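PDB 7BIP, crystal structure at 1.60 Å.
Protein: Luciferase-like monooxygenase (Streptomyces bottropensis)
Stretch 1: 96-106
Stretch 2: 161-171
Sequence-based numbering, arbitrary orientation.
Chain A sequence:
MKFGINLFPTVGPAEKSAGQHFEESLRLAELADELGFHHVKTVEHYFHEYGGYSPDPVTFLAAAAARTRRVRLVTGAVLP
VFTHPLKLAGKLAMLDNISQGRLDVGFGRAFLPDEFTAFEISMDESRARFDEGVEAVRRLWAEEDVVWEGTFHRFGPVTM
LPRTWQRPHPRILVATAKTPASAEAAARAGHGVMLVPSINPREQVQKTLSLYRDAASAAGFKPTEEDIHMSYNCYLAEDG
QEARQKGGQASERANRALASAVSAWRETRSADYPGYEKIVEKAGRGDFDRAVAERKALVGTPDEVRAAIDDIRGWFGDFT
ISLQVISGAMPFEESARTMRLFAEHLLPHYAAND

Stretch 1, residues 96-106: DNISQGRLDVG
Stretch 2, residues 161-171: LPRTWQRPHPR

The most unusual feature of this contact is an exposed indole laid over the backbone of a helix terminus. Gln-100 CA sits 3.5 Å from the centroid of the six-membered ring of Trp-165, only 3° off the ring normal, and Gly-101 CA lies 3.7 Å from the centroid of its five-membered ring, 27° off the normal; both are CH-pi contacts over one face. Trp-165 points toward stretch 1 with chi1 t (175°) and chi2 -66°, and 117 Å² of it is covered.

The backbone makes this possible. Helix 96-98 ends in a Schellman motif: Gln-100 turns to phi/psi 55/49, with Gly-101 N to Asp-96 O at 2.9 Å and Gln-100 N to Asn-97 O at 3.1 Å. Gly-101 follows at 85/23, a positive phi that favours glycine, and an ideal CB there would lie 2.6 Å from Trp-165 CD1, a clash.

Stretch 2 is held by side-chain and backbone bonds along an irregular path, with cis peptide bonds before Pro-162 and Pro-168. Side chains from the helix end meet the amides of Trp-165 and Gln-166 and the carbonyl of Arg-163. Asp-96 (chi1 t, chi2 27°) points toward it and uses both oxygens: OD2 accepts from Gln-166 N at 2.9 Å (175°) and weakly from Trp-165 N at 2.9 Å (122°), while OD1 accepts from Gln-166 NE2 at 2.8 Å. Asn-97 (m, chi2 -71°) starts sideways, but its end comes nearer, and ND2 donates to Arg-163 O at 2.8 Å.

Gln-166 (m, t, chi3 78°) starts sideways but its end comes nearer and links two parts of stretch 1. Besides its bond to Asp-96, NE2 donates to Leu-103 O at 2.7 Å (168°), so one carboxamide nitrogen joins the helix end to the start of strand 103-106.

The nearest CA pairs give the register: 5.2 Å for Asn-97 and Trp-165, 5.5 Å for Gly-101 and Gln-166, and 5.0 Å for Asp-104 and Arg-171. Next to the last pair, Val-105 N donates to Arg-171 O at 2.9 Å (167°). Pro-170, buried and pointing toward stretch 1, supplies apolar packing: its CG is 4.1 Å from Leu-103 CD2 and its CB 3.9 Å from Val-105 CG2.

Asp-104 OD1 and Arg-171 NE are 4.3 Å apart, beyond a salt bridge. Water 2 spans them, donating to Asp-104 OD1 at 2.8 Å and accepting from Arg-171 NE at 2.7 Å. Water 1 accepts from Arg-171 N at 2.8 Å. Altogether the stretches bury 638 Å², both sides summed.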

# COMPACT_ATOMS: atom_id res chain seq x y z
N ASP A 96 -7.95 -6.51 1.02
CA ASP A 96 -9.20 -7.27 0.93
C ASP A 96 -10.26 -6.66 1.85
O ASP A 96 -11.40 -6.43 1.43
CB ASP A 96 -8.94 -8.74 1.28
CG ASP A 96 -10.07 -9.66 0.84
OD1 ASP A 96 -10.79 -9.33 -0.12
OD2 ASP A 96 -10.23 -10.72 1.47
N ASN A 97 -9.87 -6.36 3.09
CA ASN A 97 -10.83 -5.79 4.04
C ASN A 97 -11.22 -4.36 3.68
O ASN A 97 -12.40 -4.00 3.76
CB ASN A 97 -10.26 -5.88 5.45
CG ASN A 97 -10.41 -7.26 6.03
OD1 ASN A 97 -11.51 -7.67 6.37
ND2 ASN A 97 -9.31 -8.00 6.13
N ILE A 98 -10.25 -3.53 3.28
CA ILE A 98 -10.55 -2.16 2.89
C ILE A 98 -11.54 -2.14 1.73
O ILE A 98 -12.48 -1.33 1.69
CB ILE A 98 -9.24 -1.43 2.54
CG1 ILE A 98 -8.49 -1.07 3.83
CG2 ILE A 98 -9.51 -0.16 1.71
CD1 ILE A 98 -7.03 -0.75 3.59
N SER A 99 -11.35 -3.05 0.76
CA SER A 99 -12.20 -3.12 -0.42
C SER A 99 -13.48 -3.91 -0.19
O SER A 99 -14.28 -4.03 -1.13
CB SER A 99 -11.41 -3.75 -1.58
OG SER A 99 -11.33 -5.17 -1.40
N GLN A 100 -13.70 -4.43 1.02
CA GLN A 100 -14.89 -5.23 1.35
C GLN A 100 -15.07 -6.40 0.38
O GLN A 100 -16.15 -6.66 -0.16
CB GLN A 100 -16.14 -4.33 1.43
CG GLN A 100 -15.93 -3.18 2.43
CD GLN A 100 -17.21 -2.69 3.08
OE1 GLN A 100 -18.30 -2.79 2.51
NE2 GLN A 100 -17.08 -2.15 4.30
N GLY A 101 -13.98 -7.14 0.19
CA GLY A 101 -14.03 -8.41 -0.51
C GLY A 101 -13.96 -8.35 -2.02
O GLY A 101 -14.39 -9.30 -2.68
N ARG A 102 -13.40 -7.28 -2.59
CA ARG A 102 -13.38 -7.09 -4.04
C ARG A 102 -12.03 -7.42 -4.67
O ARG A 102 -11.84 -7.19 -5.87
CB ARG A 102 -13.77 -5.65 -4.40
CG ARG A 102 -15.24 -5.31 -4.13
CD ARG A 102 -15.56 -3.88 -4.55
NE ARG A 102 -15.00 -2.87 -3.64
CZ ARG A 102 -14.52 -1.69 -4.03
NH1 ARG A 102 -14.50 -1.37 -5.32
NH2 ARG A 102 -14.05 -0.83 -3.13
N LEU A 103 -11.10 -8.00 -3.91
CA LEU A 103 -9.73 -8.21 -4.37
C LEU A 103 -9.56 -9.59 -5.02
O LEU A 103 -10.02 -10.60 -4.48
CB LEU A 103 -8.76 -8.08 -3.19
CG LEU A 103 -7.27 -8.37 -3.44
CD1 LEU A 103 -6.68 -7.33 -4.39
CD2 LEU A 103 -6.52 -8.35 -2.12
N ASP A 104 -8.88 -9.62 -6.17
CA ASP A 104 -8.35 -10.83 -6.77
C ASP A 104 -6.85 -10.65 -6.93
O ASP A 104 -6.40 -9.58 -7.34
CB ASP A 104 -8.98 -11.11 -8.15
CG ASP A 104 -10.50 -11.06 -8.12
OD1 ASP A 104 -11.10 -11.74 -7.27
OD2 ASP A 104 -11.10 -10.34 -8.94
N VAL A 105 -6.06 -11.69 -6.61
CA VAL A 105 -4.61 -11.53 -6.50
C VAL A 105 -3.93 -12.36 -7.58
O VAL A 105 -3.81 -13.59 -7.47
CB VAL A 105 -4.08 -11.90 -5.12
CG1 VAL A 105 -2.58 -11.61 -5.07
CG2 VAL A 105 -4.81 -11.09 -4.05
N GLY A 106 -3.44 -11.69 -8.62
CA GLY A 106 -2.52 -12.31 -9.55
C GLY A 106 -1.08 -12.20 -9.06
O GLY A 106 -0.65 -11.15 -8.58
N LEU A 161 -2.39 -11.45 10.79
CA LEU A 161 -3.50 -10.53 10.85
C LEU A 161 -3.29 -9.41 9.84
O LEU A 161 -2.16 -9.16 9.41
CB LEU A 161 -3.63 -9.92 12.26
CG LEU A 161 -4.00 -10.90 13.38
CD1 LEU A 161 -3.94 -10.17 14.72
CD2 LEU A 161 -5.39 -11.51 13.16
N PRO A 162 -4.36 -8.76 9.39
CA PRO A 162 -5.75 -9.15 9.63
C PRO A 162 -6.07 -10.42 8.85
O PRO A 162 -5.41 -10.73 7.85
CB PRO A 162 -6.54 -7.96 9.10
CG PRO A 162 -5.66 -7.42 7.95
CD PRO A 162 -4.25 -7.64 8.42
N ARG A 163 -7.05 -11.19 9.32
CA ARG A 163 -7.55 -12.25 8.48
C ARG A 163 -8.23 -11.65 7.26
O ARG A 163 -8.70 -10.51 7.29
CB ARG A 163 -8.51 -13.15 9.25
CG ARG A 163 -7.97 -13.57 10.63
CD ARG A 163 -6.63 -14.30 10.54
NE ARG A 163 -6.78 -15.67 10.04
CZ ARG A 163 -5.83 -16.33 9.39
NH1 ARG A 163 -6.03 -17.57 8.97
NH2 ARG A 163 -4.67 -15.74 9.14
N THR A 164 -8.26 -12.41 6.16
CA THR A 164 -8.88 -11.85 4.96
C THR A 164 -10.40 -11.73 5.13
O THR A 164 -11.03 -12.34 6.00
CB THR A 164 -8.55 -12.71 3.74
OG1 THR A 164 -9.03 -14.05 3.94
CG2 THR A 164 -7.04 -12.76 3.50
N TRP A 165 -10.98 -10.88 4.28
CA TRP A 165 -12.43 -10.75 4.20
C TRP A 165 -13.03 -11.95 3.48
O TRP A 165 -13.97 -12.59 3.98
CB TRP A 165 -12.76 -9.45 3.47
CG TRP A 165 -14.21 -9.18 3.19
CD1 TRP A 165 -15.04 -9.89 2.35
CD2 TRP A 165 -14.99 -8.10 3.70
NE1 TRP A 165 -16.28 -9.32 2.33
CE2 TRP A 165 -16.28 -8.22 3.15
CE3 TRP A 165 -14.73 -7.05 4.58
CZ2 TRP A 165 -17.31 -7.32 3.46
CZ3 TRP A 165 -15.74 -6.16 4.89
CH2 TRP A 165 -17.02 -6.29 4.32
N GLN A 166 -12.49 -12.28 2.32
CA GLN A 166 -13.01 -13.38 1.52
C GLN A 166 -12.61 -14.73 2.12
O GLN A 166 -11.60 -14.86 2.80
CB GLN A 166 -12.51 -13.28 0.08
CG GLN A 166 -13.01 -12.03 -0.62
CD GLN A 166 -12.45 -11.91 -2.02
OE1 GLN A 166 -12.92 -12.58 -2.94
NE2 GLN A 166 -11.45 -11.06 -2.19
N ARG A 167 -13.41 -15.75 1.82
CA ARG A 167 -13.20 -17.07 2.38
C ARG A 167 -13.04 -18.10 1.26
O ARG A 167 -13.92 -18.19 0.39
CB ARG A 167 -14.37 -17.46 3.28
CG ARG A 167 -14.52 -16.53 4.47
CD ARG A 167 -15.77 -16.88 5.25
NE ARG A 167 -16.16 -15.81 6.17
CZ ARG A 167 -17.39 -15.72 6.68
NH1 ARG A 167 -18.30 -16.63 6.36
NH2 ARG A 167 -17.69 -14.74 7.51
N PRO A 168 -11.95 -18.87 1.24
CA PRO A 168 -10.91 -18.88 2.27
C PRO A 168 -9.95 -17.70 2.22
O PRO A 168 -9.25 -17.43 3.18
CB PRO A 168 -10.15 -20.19 1.99
CG PRO A 168 -10.35 -20.42 0.52
CD PRO A 168 -11.73 -19.90 0.21
N HIS A 169 -9.96 -16.99 1.09
CA HIS A 169 -9.03 -15.90 0.80
C HIS A 169 -9.36 -15.37 -0.59
O HIS A 169 -10.19 -15.98 -1.29
CB HIS A 169 -7.57 -16.37 0.91
CG HIS A 169 -7.27 -17.61 0.13
ND1 HIS A 169 -7.21 -17.64 -1.24
CD2 HIS A 169 -6.98 -18.87 0.54
CE1 HIS A 169 -6.92 -18.86 -1.65
NE2 HIS A 169 -6.77 -19.63 -0.58
N PRO A 170 -8.80 -14.24 -1.01
CA PRO A 170 -9.00 -13.79 -2.39
C PRO A 170 -8.59 -14.86 -3.40
O PRO A 170 -7.70 -15.68 -3.14
CB PRO A 170 -8.11 -12.56 -2.49
CG PRO A 170 -8.03 -12.05 -1.11
CD PRO A 170 -7.97 -13.28 -0.25
N ARG A 171 -9.26 -14.84 -4.55
CA ARG A 171 -8.88 -15.70 -5.67
C ARG A 171 -7.39 -15.53 -5.96
O ARG A 171 -6.88 -14.41 -5.95
CB ARG A 171 -9.69 -15.33 -6.91
CG ARG A 171 -9.57 -16.34 -8.06
CD ARG A 171 -10.27 -15.84 -9.32
NE ARG A 171 -11.68 -15.54 -9.09
CZ ARG A 171 -12.65 -16.44 -9.18
NH1 ARG A 171 -12.37 -17.70 -9.50
NH2 ARG A 171 -13.91 -16.08 -8.95
O HOH W 1 -11.57 -13.33 -5.14
O HOH W 2 -13.01 -13.18 -8.71